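Probable secreted solute-binding lipoprotein (Streptomyces coelicolor, PDB 3I3V) probably binds a solute outside the membrane and delivers it to a membrane transporter, as extracellular solute-binding lipoproteins of its family do. Local coordinates at residues T18-P21 with G22-T25; A29-R32 with F33-E36; N71-D74 with K75-A78; G227-S230 with D231-T234. All coordinates share one frame; numbering follows the deposited sequence.

Interaction 1 (T18-P21 with G22-T25); sequences TTAP and GSPT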
ATOM      1  N   THR C  18     -45.997  12.612 -35.275  1.00 36.84           N
ATOM      2  CA  THR C  18     -47.238  12.148 -35.879  1.00 38.02           C
ATOM      3  C   THR C  18     -46.994  11.159 -37.015  1.00 38.54           C
ATOM      4  O   THR C  18     -46.766   9.976 -36.766  1.00 41.36           O
ATOM      5  CB  THR C  18     -48.085  13.324 -36.400  1.00 38.84           C
ATOM      6  OG1 THR C  18     -47.271  14.195 -37.196  1.00 38.52           O
ATOM      7  CG2 THR C  18     -48.684  14.097 -35.229  1.00 38.68           C
ATOM      8  N   THR C  19     -47.013  11.642 -38.251  1.00 38.47           N
ATOM      9  CA  THR C  19     -46.833  10.783 -39.422  1.00 41.20           C
ATOM     10  C   THR C  19     -45.391  10.509 -39.835  1.00 41.14           C
ATOM     11  O   THR C  19     -45.115   9.515 -40.505  1.00 42.43           O
ATOM     12  CB  THR C  19     -47.565  11.365 -40.651  1.00 43.48           C
ATOM     13  OG1 THR C  19     -47.007  12.648 -40.982  1.00 46.00           O
ATOM     14  CG2 THR C  19     -49.054  11.521 -40.357  1.00 43.17           C
ATOM     15  N   ALA C  20     -44.473  11.387 -39.455  1.00 39.79           N
ATOM     16  CA  ALA C  20     -43.080  11.200 -39.830  1.00 37.94           C
ATOM     17  C   ALA C  20     -42.541   9.859 -39.328  1.00 37.02           C
ATOM     18  O   ALA C  20     -42.886   9.406 -38.241  1.00 36.49           O
ATOM     19  CB  ALA C  20     -42.250  12.340 -39.278  1.00 37.66           C
ATOM     20  N   PRO C  21     -41.704   9.190 -40.131  1.00 36.90           N
ATOM     21  CA  PRO C  21     -41.136   7.900 -39.720  1.00 34.64           C
ATOM     22  C   PRO C  21     -40.294   8.068 -38.454  1.00 33.76           C
ATOM     23  O   PRO C  21     -39.551   9.047 -38.313  1.00 31.51           O
ATOM     24  CB  PRO C  21     -40.293   7.493 -40.927  1.00 36.76           C
ATOM     25  CG  PRO C  21     -41.027   8.127 -42.077  1.00 35.49           C
ATOM     26  CD  PRO C  21     -41.363   9.492 -41.532  1.00 36.63           C
ATOM     27  N   GLY C  22     -40.406   7.102 -37.542  1.00 32.78           N
ATOM     28  CA  GLY C  22     -39.675   7.170 -36.290  1.00 31.34           C
ATOM     29  C   GLY C  22     -40.463   7.868 -35.186  1.00 31.68           C
ATOM     30  O   GLY C  22     -40.040   7.878 -34.030  1.00 32.31           O
ATOM     31  N   SER C  23     -41.603   8.463 -35.538  1.00 31.23           N
ATOM     32  CA  SER C  23     -42.435   9.157 -34.563  1.00 31.12           C
ATOM     33  C   SER C  23     -42.816   8.289 -33.369  1.00 32.88           C
ATOM     34  O   SER C  23     -42.686   8.725 -32.230  1.00 36.27           O
ATOM     35  CB  SER C  23     -43.713   9.687 -35.221  1.00 30.62           C
ATOM     36  OG  SER C  23     -43.445  10.786 -36.080  1.00 31.12           O
ATOM     37  N   PRO C  24     -43.301   7.052 -33.609  1.00 33.10           N
ATOM     38  CA  PRO C  24     -43.688   6.165 -32.503  1.00 32.18           C
ATOM     39  C   PRO C  24     -42.564   5.978 -31.490  1.00 30.88           C
ATOM     40  O   PRO C  24     -42.760   6.118 -30.288  1.00 31.26           O
ATOM     41  CB  PRO C  24     -44.040   4.856 -33.214  1.00 34.51           C
ATOM     42  CG  PRO C  24     -44.546   5.329 -34.562  1.00 34.22           C
ATOM     43  CD  PRO C  24     -43.530   6.395 -34.912  1.00 33.22           C
ATOM     44  N   THR C  25     -41.378   5.659 -31.980  1.00 30.49           N
ATOM     45  CA  THR C  25     -40.244   5.454 -31.097  1.00 29.01           C
ATOM     46  C   THR C  25     -39.739   6.758 -30.476  1.00 30.61           C
ATOM     47  O   THR C  25     -39.169   6.737 -29.374  1.00 29.89           O
ATOM     48  CB  THR C  25     -39.121   4.754 -31.840  1.00 27.77           C
ATOM     49  OG1 THR C  25     -39.658   3.588 -32.480  1.00 25.46           O
ATOM     50  CG2 THR C  25     -38.030   4.337 -30.875  1.00 25.59           C
TER
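S23 reaches back over the turn to the carbonyl of A20, and this grip, together with the bend through P21 and G22, makes up the contact. Two donors of the same residue hold A20 O: the hydroxyl S23 OG lies 2.6 Å from A20 O, and the amide S23 N stands 3.1 Å from A20 O with an N-H...O angle of 150°. Both come in on the same face of the carbonyl plane, tilted out of it, so the serine clasps one oxygen with its main chain and its side chain at once. With OG anti to its own carbonyl carbon and beside its own N (chi1 -72°), the hydroxyl swings back over the turn instead of forward along the helix. The same hydroxyl oxygen is also bonded to the amide of G17, so that this buried group meets both the carbonyl of A20 and an amide of the incoming loop. The S23 CB lies close to the same carbonyl, 3.1 Å from A20 O.

The chain reverses in a type II beta turn from A20 to S23. P21 fills the second position of the turn, which suits the phi that its ring imposes. G22, in the third, has the positive phi (91°) that this position of a type II turn calls for and that glycine adopts readily; it is also the N-cap of the helix that follows. The turn thus joins the loop after strand 9-14 to the start of helix 23-36, with T25 packed against helix 313-323 and P21 against R325.

Interaction 2 (A29-R32 with F33-E36); sequences AVDR and FREE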
ATOM      1  N   ALA C  29     -39.367   7.481 -26.466  1.00 29.80           N
ATOM      2  CA  ALA C  29     -38.099   7.945 -25.915  1.00 31.02           C
ATOM      3  C   ALA C  29     -38.330   9.176 -25.046  1.00 31.65           C
ATOM      4  O   ALA C  29     -37.729   9.299 -23.986  1.00 33.82           O
ATOM      5  CB  ALA C  29     -37.104   8.263 -27.030  1.00 31.56           C
ATOM      6  N   VAL C  30     -39.206  10.078 -25.489  1.00 33.33           N
ATOM      7  CA  VAL C  30     -39.523  11.289 -24.725  1.00 33.77           C
ATOM      8  C   VAL C  30     -40.101  10.931 -23.360  1.00 35.06           C
ATOM      9  O   VAL C  30     -39.694  11.483 -22.345  1.00 33.41           O
ATOM     10  CB  VAL C  30     -40.559  12.193 -25.459  1.00 33.78           C
ATOM     11  CG1 VAL C  30     -41.142  13.215 -24.490  1.00 31.02           C
ATOM     12  CG2 VAL C  30     -39.901  12.916 -26.620  1.00 33.26           C
ATOM     13  N   ASP C  31     -41.053  10.003 -23.350  1.00 36.43           N
ATOM     14  CA  ASP C  31     -41.694   9.577 -22.112  1.00 36.75           C
ATOM     15  C   ASP C  31     -40.723   8.822 -21.225  1.00 36.68           C
ATOM     16  O   ASP C  31     -40.834   8.863 -20.005  1.00 37.07           O
ATOM     17  CB  ASP C  31     -42.911   8.719 -22.422  1.00 37.35           C
ATOM     18  CG  ASP C  31     -43.902   9.436 -23.305  1.00 41.12           C
ATOM     19  OD1 ASP C  31     -44.179  10.626 -23.034  1.00 42.74           O
ATOM     20  OD2 ASP C  31     -44.404   8.813 -24.263  1.00 42.33           O
ATOM     21  N   ARG C  32     -39.764   8.140 -21.836  1.00 37.33           N
ATOM     22  CA  ARG C  32     -38.773   7.417 -21.059  1.00 39.98           C
ATOM     23  C   ARG C  32     -37.879   8.476 -20.408  1.00 39.91           C
ATOM     24  O   ARG C  32     -37.560   8.388 -19.222  1.00 41.28           O
ATOM     25  CB  ARG C  32     -37.955   6.480 -21.958  1.00 40.87           C
ATOM     26  CG  ARG C  32     -37.222   5.361 -21.212  1.00 45.91           C
ATOM     27  CD  ARG C  32     -36.061   5.874 -20.357  1.00 50.12           C
ATOM     28  NE  ARG C  32     -35.580   4.877 -19.394  1.00 54.11           N
ATOM     29  CZ  ARG C  32     -36.297   4.415 -18.368  1.00 55.33           C
ATOM     30  NH1 ARG C  32     -37.530   4.856 -18.166  1.00 55.78           N
ATOM     31  NH2 ARG C  32     -35.788   3.513 -17.538  1.00 55.20           N
ATOM     32  N   PHE C  33     -37.487   9.482 -21.191  1.00 39.19           N
ATOM     33  CA  PHE C  33     -36.652  10.572 -20.692  1.00 37.55           C
ATOM     34  C   PHE C  33     -37.329  11.232 -19.500  1.00 38.34           C
ATOM     35  O   PHE C  33     -36.678  11.577 -18.521  1.00 38.05           O
ATOM     36  CB  PHE C  33     -36.434  11.627 -21.778  1.00 37.16           C
ATOM     37  CG  PHE C  33     -35.701  12.842 -21.295  1.00 30.63           C
ATOM     38  CD1 PHE C  33     -34.319  12.888 -21.326  1.00 30.45           C
ATOM     39  CD2 PHE C  33     -36.394  13.923 -20.771  1.00 31.92           C
ATOM     40  CE1 PHE C  33     -33.629  13.998 -20.838  1.00 31.70           C
ATOM     41  CE2 PHE C  33     -35.715  15.035 -20.276  1.00 31.94           C
ATOM     42  CZ  PHE C  33     -34.330  15.073 -20.310  1.00 29.19           C
ATOM     43  N   ARG C  34     -38.639  11.431 -19.596  1.00 39.40           N
ATOM     44  CA  ARG C  34     -39.379  12.039 -18.498  1.00 41.68           C
ATOM     45  C   ARG C  34     -39.276  11.172 -17.243  1.00 44.26           C
ATOM     46  O   ARG C  34     -38.999  11.685 -16.155  1.00 44.52           O
ATOM     47  CB  ARG C  34     -40.845  12.224 -18.884  1.00 40.69           C
ATOM     48  CG  ARG C  34     -41.139  13.509 -19.637  1.00 37.42           C
ATOM     49  CD  ARG C  34     -42.519  13.432 -20.233  1.00 37.75           C
ATOM     50  NE  ARG C  34     -42.946  14.675 -20.854  1.00 36.56           N
ATOM     51  CZ  ARG C  34     -43.859  14.741 -21.815  1.00 37.04           C
ATOM     52  NH1 ARG C  34     -44.426  13.631 -22.267  1.00 34.70           N
ATOM     53  NH2 ARG C  34     -44.225  15.917 -22.307  1.00 34.45           N
ATOM     54  N   GLU C  35     -39.496   9.865 -17.402  1.00 45.54           N
ATOM     55  CA  GLU C  35     -39.414   8.929 -16.279  1.00 46.63           C
ATOM     56  C   GLU C  35     -38.051   9.047 -15.619  1.00 46.02           C
ATOM     57  O   GLU C  35     -37.934   8.935 -14.399  1.00 47.23           O
ATOM     58  CB  GLU C  35     -39.628   7.479 -16.747  1.00 47.54           C
ATOM     59  CG  GLU C  35     -41.042   7.156 -17.212  1.00 50.39           C
ATOM     60  CD  GLU C  35     -41.205   5.705 -17.667  1.00 52.19           C
ATOM     61  OE1 GLU C  35     -40.466   5.261 -18.566  1.00 53.62           O
ATOM     62  OE2 GLU C  35     -42.082   5.003 -17.130  1.00 55.69           O
ATOM     63  N   GLU C  36     -37.023   9.281 -16.429  1.00 46.31           N
ATOM     64  CA  GLU C  36     -35.661   9.411 -15.921  1.00 46.84           C
ATOM     65  C   GLU C  36     -35.382  10.732 -15.217  1.00 48.05           C
ATOM     66  O   GLU C  36     -34.636  10.774 -14.244  1.00 49.44           O
ATOM     67  CB  GLU C  36     -34.646   9.230 -17.049  1.00 45.69           C
ATOM     68  CG  GLU C  36     -34.349   7.785 -17.388  1.00 45.76           C
ATOM     69  CD  GLU C  36     -33.209   7.655 -18.365  1.00 44.60           C
ATOM     70  OE1 GLU C  36     -32.326   8.533 -18.341  1.00 46.76           O
ATOM     71  OE2 GLU C  36     -33.187   6.675 -19.142  1.00 44.43           O
TER
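The guanidinium of R32 carries the CG of E36 over one face, 3.7 Å above its plane and offset toward the rim, while the carboxylate of E35 meets its edge. R32 NH1 and E35 OE1 are 3.0 Å apart in a salt bridge whose two planes are turned 65° to each other. R32 NE forms a second salt bridge, 3.0 Å from E36 OE2, with that carboxylate steeper still at 79°. A bend at chi2 turns the arginine chain toward the next helical turn, where one guanidinium joins both acids in a network. The second guanidinium, that of R34, has V30 CG1 over one face, 3.9 Å above the plane, and D31 OD1 near its edge. The salt bridge of R34 NH1 to D31 OD1 (3.1 Å) is weak as a hydrogen bond, although the two planes are only 23° apart; R34 NH2 is held more firmly by the carbonyl of I42.

These pairs are spaced i to i+3 and i to i+4 along helix 23-36, the crossover of the beta-alpha-beta unit between strands 9-14 and 41-46. Regular backbone bonds run beneath them, such as F33 N to A29 O at 2.8 Å. F33 turns to the buried side, where its ring meets F306 and F309 edge-to-face. E36 OE2 is shared with R312 of the same chain, and R32 packs on R32 of the second subunit.

Interaction 3 (N71-D74 with K75-A78); sequences NLYD and KTLA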
ATOM      1  N   ASN C  71     -34.058  17.897 -40.875  1.00 24.29           N
ATOM      2  CA  ASN C  71     -33.043  17.346 -41.742  1.00 26.40           C
ATOM      3  C   ASN C  71     -32.236  18.496 -42.328  1.00 28.08           C
ATOM      4  O   ASN C  71     -32.487  19.666 -42.023  1.00 25.41           O
ATOM      5  CB  ASN C  71     -33.673  16.510 -42.862  1.00 26.40           C
ATOM      6  CG  ASN C  71     -34.634  17.317 -43.735  1.00 28.60           C
ATOM      7  OD1 ASN C  71     -34.689  17.134 -44.962  1.00 30.81           O
ATOM      8  ND2 ASN C  71     -35.408  18.196 -43.108  1.00 26.65           N
ATOM      9  N   LEU C  72     -31.265  18.154 -43.167  1.00 28.94           N
ATOM     10  CA  LEU C  72     -30.411  19.143 -43.791  1.00 30.55           C
ATOM     11  C   LEU C  72     -30.833  19.360 -45.232  1.00 31.63           C
ATOM     12  O   LEU C  72     -30.673  18.478 -46.077  1.00 33.03           O
ATOM     13  CB  LEU C  72     -28.948  18.691 -43.756  1.00 26.83           C
ATOM     14  CG  LEU C  72     -27.981  19.753 -44.291  1.00 29.15           C
ATOM     15  CD1 LEU C  72     -27.971  20.937 -43.323  1.00 25.91           C
ATOM     16  CD2 LEU C  72     -26.581  19.177 -44.452  1.00 25.79           C
ATOM     17  N   TYR C  73     -31.387  20.533 -45.507  1.00 32.22           N
ATOM     18  CA  TYR C  73     -31.794  20.868 -46.859  1.00 32.39           C
ATOM     19  C   TYR C  73     -31.630  22.370 -47.054  1.00 33.33           C
ATOM     20  O   TYR C  73     -31.290  23.092 -46.114  1.00 31.85           O
ATOM     21  CB  TYR C  73     -33.241  20.436 -47.128  1.00 30.79           C
ATOM     22  CG  TYR C  73     -34.308  21.231 -46.408  1.00 32.16           C
ATOM     23  CD1 TYR C  73     -34.494  21.114 -45.026  1.00 32.23           C
ATOM     24  CD2 TYR C  73     -35.147  22.095 -47.113  1.00 31.24           C
ATOM     25  CE1 TYR C  73     -35.499  21.843 -44.366  1.00 32.38           C
ATOM     26  CE2 TYR C  73     -36.142  22.825 -46.473  1.00 31.22           C
ATOM     27  CZ  TYR C  73     -36.319  22.698 -45.105  1.00 32.73           C
ATOM     28  OH  TYR C  73     -37.327  23.402 -44.488  1.00 32.24           O
ATOM     29  N   ASP C  74     -31.880  22.831 -48.274  1.00 35.03           N
ATOM     30  CA  ASP C  74     -31.733  24.241 -48.636  1.00 35.62           C
ATOM     31  C   ASP C  74     -31.866  25.270 -47.511  1.00 35.45           C
ATOM     32  O   ASP C  74     -30.910  25.979 -47.194  1.00 35.63           O
ATOM     33  CB  ASP C  74     -32.717  24.601 -49.754  1.00 37.64           C
ATOM     34  CG  ASP C  74     -32.462  25.987 -50.321  1.00 40.49           C
ATOM     35  OD1 ASP C  74     -33.369  26.848 -50.232  1.00 40.31           O
ATOM     36  OD2 ASP C  74     -31.347  26.214 -50.849  1.00 40.26           O
ATOM     37  N   LYS C  75     -33.051  25.358 -46.915  1.00 33.40           N
ATOM     38  CA  LYS C  75     -33.295  26.326 -45.852  1.00 32.76           C
ATOM     39  C   LYS C  75     -32.445  26.188 -44.586  1.00 33.50           C
ATOM     40  O   LYS C  75     -31.833  27.162 -44.152  1.00 34.50           O
ATOM     41  CB  LYS C  75     -34.783  26.326 -45.478  1.00 31.89           C
ATOM     42  CG  LYS C  75     -35.152  27.361 -44.429  1.00 32.40           C
ATOM     43  CD  LYS C  75     -36.647  27.696 -44.443  1.00 31.08           C
ATOM     44  CE  LYS C  75     -36.951  28.827 -45.387  1.00 30.02           C
ATOM     45  NZ  LYS C  75     -36.210  30.049 -44.976  1.00 28.33           N
ATOM     46  N   THR C  76     -32.400  24.997 -43.993  1.00 33.03           N
ATOM     47  CA  THR C  76     -31.624  24.796 -42.766  1.00 30.59           C
ATOM     48  C   THR C  76     -30.130  24.839 -43.042  1.00 30.40           C
ATOM     49  O   THR C  76     -29.323  24.912 -42.128  1.00 29.23           O
ATOM     50  CB  THR C  76     -31.984  23.445 -42.059  1.00 31.01           C
ATOM     51  OG1 THR C  76     -31.605  22.333 -42.882  1.00 29.02           O
ATOM     52  CG2 THR C  76     -33.483  23.377 -41.777  1.00 30.12           C
ATOM     53  N   LEU C  77     -29.772  24.811 -44.317  1.00 31.11           N
ATOM     54  CA  LEU C  77     -28.382  24.856 -44.740  1.00 31.70           C
ATOM     55  C   LEU C  77     -27.824  26.264 -44.477  1.00 31.34           C
ATOM     56  O   LEU C  77     -26.612  26.468 -44.432  1.00 30.69           O
ATOM     57  CB  LEU C  77     -28.323  24.534 -46.231  1.00 32.05           C
ATOM     58  CG  LEU C  77     -27.295  23.595 -46.863  1.00 35.40           C
ATOM     59  CD1 LEU C  77     -26.746  22.604 -45.873  1.00 36.18           C
ATOM     60  CD2 LEU C  77     -27.984  22.881 -48.023  1.00 35.45           C
ATOM     61  N   ALA C  78     -28.726  27.222 -44.291  1.00 31.14           N
ATOM     62  CA  ALA C  78     -28.355  28.615 -44.056  1.00 32.25           C
ATOM     63  C   ALA C  78     -28.406  29.046 -42.595  1.00 33.22           C
ATOM     64  O   ALA C  78     -28.030  30.168 -42.277  1.00 33.89           O
ATOM     65  CB  ALA C  78     -29.260  29.537 -44.876  1.00 30.11           C
TER
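T76 lies across the side chain of Y73 at about a right angle, its methyl CG2 3.6 Å from the ring atom CE1 of Y73. K75 runs alongside the same ring, pointing the same way, with its CB 3.9 Å from Y73 CE2, and the amides of K75 and T76 lie over one face of the ring. The K75 amine itself goes to E56 in a salt bridge. Chi1 of Y73 (70°) holds its ring between its own N and carbonyl carbon, folded over the turn.

The hydroxyl of T76 has two partners on the incoming chain. It donates to N71 O at 2.9 Å, in the carbonyl plane on a lone pair, and it accepts the amide of Y73, the N to OG1 distance being 3.2 Å and the bond nearly straight at 167°. L72 and L77 also cross at about a right angle, beside R117.

Y73 O receives L77 N at 2.9 Å, an i to i+4 bond at the opening of a helix-like turn. The threonine hydroxyl thus links N71 O and Y73 N where the chain leaves strand 67-70 of the mixed sheet for helix 79-82, in the alpha/beta architecture of the periplasmic binding protein fold.

Interaction 4 (G227-S230 with D231-T234); sequences GLTS and DSMT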
ATOM      1  N   GLY C 227     -42.551   6.726 -67.632  1.00 33.50           N
ATOM      2  CA  GLY C 227     -43.799   7.257 -67.123  1.00 31.74           C
ATOM      3  C   GLY C 227     -44.233   6.664 -65.794  1.00 31.93           C
ATOM      4  O   GLY C 227     -45.291   7.018 -65.278  1.00 31.83           O
ATOM      5  N   LEU C 228     -43.426   5.772 -65.227  1.00 32.88           N
ATOM      6  CA  LEU C 228     -43.763   5.139 -63.947  1.00 34.41           C
ATOM      7  C   LEU C 228     -43.487   6.046 -62.744  1.00 34.04           C
ATOM      8  O   LEU C 228     -42.787   7.049 -62.856  1.00 32.94           O
ATOM      9  CB  LEU C 228     -42.991   3.822 -63.787  1.00 32.26           C
ATOM     10  CG  LEU C 228     -43.177   2.800 -64.916  1.00 33.26           C
ATOM     11  CD1 LEU C 228     -42.353   1.546 -64.628  1.00 32.84           C
ATOM     12  CD2 LEU C 228     -44.652   2.457 -65.051  1.00 32.96           C
ATOM     13  N   THR C 229     -44.048   5.676 -61.596  1.00 34.83           N
ATOM     14  CA  THR C 229     -43.876   6.432 -60.363  1.00 35.13           C
ATOM     15  C   THR C 229     -43.507   5.499 -59.219  1.00 36.48           C
ATOM     16  O   THR C 229     -43.508   4.274 -59.373  1.00 37.14           O
ATOM     17  CB  THR C 229     -45.172   7.147 -59.953  1.00 35.65           C
ATOM     18  OG1 THR C 229     -46.189   6.168 -59.700  1.00 33.27           O
ATOM     19  CG2 THR C 229     -45.633   8.091 -61.047  1.00 36.24           C
ATOM     20  N   SER C 230     -43.201   6.087 -58.068  1.00 36.57           N
ATOM     21  CA  SER C 230     -42.849   5.314 -56.894  1.00 39.05           C
ATOM     22  C   SER C 230     -43.963   4.296 -56.595  1.00 39.94           C
ATOM     23  O   SER C 230     -43.703   3.201 -56.097  1.00 39.33           O
ATOM     24  CB  SER C 230     -42.650   6.250 -55.701  1.00 38.99           C
ATOM     25  OG  SER C 230     -41.958   5.590 -54.655  1.00 42.99           O
ATOM     26  N   ASP C 231     -45.204   4.656 -56.908  1.00 39.64           N
ATOM     27  CA  ASP C 231     -46.321   3.749 -56.665  1.00 42.40           C
ATOM     28  C   ASP C 231     -46.297   2.590 -57.641  1.00 41.36           C
ATOM     29  O   ASP C 231     -46.541   1.449 -57.255  1.00 42.66           O
ATOM     30  CB  ASP C 231     -47.660   4.477 -56.790  1.00 43.94           C
ATOM     31  CG  ASP C 231     -47.855   5.514 -55.712  1.00 47.35           C
ATOM     32  OD1 ASP C 231     -47.546   5.216 -54.537  1.00 49.82           O
ATOM     33  OD2 ASP C 231     -48.323   6.623 -56.041  1.00 50.22           O
ATOM     34  N   SER C 232     -46.018   2.892 -58.906  1.00 40.76           N
ATOM     35  CA  SER C 232     -45.946   1.873 -59.948  1.00 41.01           C
ATOM     36  C   SER C 232     -44.843   0.895 -59.565  1.00 40.97           C
ATOM     37  O   SER C 232     -45.017  -0.320 -59.624  1.00 40.86           O
ATOM     38  CB  SER C 232     -45.596   2.513 -61.292  1.00 42.37           C
ATOM     39  OG  SER C 232     -46.360   3.681 -61.526  1.00 45.68           O
HETATM   40  N   MSE C 233     -43.705   1.456 -59.175  1.00 41.23           N
HETATM   41  CA  MSE C 233     -42.536   0.693 -58.763  1.00 42.05           C
HETATM   42  C   MSE C 233     -42.856  -0.218 -57.585  1.00 41.60           C
HETATM   43  O   MSE C 233     -42.655  -1.432 -57.641  1.00 40.56           O
HETATM   44  CB  MSE C 233     -41.425   1.664 -58.375  1.00 43.51           C
HETATM   45  CG  MSE C 233     -40.147   1.030 -57.912  1.00 45.77           C
HETATM   46 SE   MSE C 233     -38.869   2.404 -57.431  1.00 51.98          SE
HETATM   47  CE  MSE C 233     -39.327   2.581 -55.524  1.00 46.01           C
ATOM     48  N   THR C 234     -43.344   0.394 -56.514  1.00 42.01           N
ATOM     49  CA  THR C 234     -43.715  -0.314 -55.299  1.00 41.20           C
ATOM     50  C   THR C 234     -44.726  -1.431 -55.575  1.00 41.94           C
ATOM     51  O   THR C 234     -44.644  -2.509 -54.991  1.00 43.04           O
ATOM     52  CB  THR C 234     -44.294   0.675 -54.278  1.00 40.25           C
ATOM     53  OG1 THR C 234     -43.215   1.378 -53.652  1.00 41.35           O
ATOM     54  CG2 THR C 234     -45.135  -0.041 -53.228  1.00 40.18           C
TER
HETATM   55  O   HOH W   1     -44.892   4.879 -52.958  1.00 47.71           O
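T229 and S232 meet where an extended chain turns into the first turn of helix 230-238, and T229 O takes the amide of M233 at 2.8 Å in an almost straight bond of 173°. One residue on, T234 N donates to S230 O at 2.9 Å, and the same oxygen receives a weak bond from the T234 hydroxyl.

The side chain of S232 turns back across the helix start to the backbone of T229. S232 OG accepts the T229 amide, with T229 N 3.1 Å from S232 OG and an N-H...O angle of 158°. A chi1 of -45° sets this hydroxyl beside the serine's own N, directed to the start of the helix. Separately, T229 OG1 takes a weak capping bond of 3.3 Å from D231 N, the threonine oxygen lying between its own N and carbonyl carbon. The two hydroxyl oxygens, T229 OG1 and S232 OG, are themselves 3.1 Å apart. L228 packs on the flank of the serine, its CB 3.8 Å from S232 CB. A water donates to D231 OD1 and makes a weak bond with S230 OG, bridging the two side chains.

Beyond the pair, D171 accepts the amide of S230, and the side chains of S230 and M233, a selenomethionine, rest on helix 172-182. The N-cap T229 and S232, three residues later, form a capping box through the bond from T229 N to S232 OG, which here ends the loop after helix 203-217 and opens helix 230-238.

Interactions 1 and 2 share helix 23-36, the first at its start and the second at its end, with centres about 16 Å apart. Interactions 1 and 4 both lie at a helix start, yet they differ: a glycine N-cap forms part of a type II beta turn in one, a threonine-serine capping box forms in the other. Interaction 3 uses a threonine hydroxyl too, but in a loop leaving the sheet. Only interaction 2 is built on salt bridges across its segments, and it alone touches a second subunit. Interaction 4 is a surface contact; the other three are partly buried. Interactions 2 and 4 are farthest apart, their centres about 40 Å from each other.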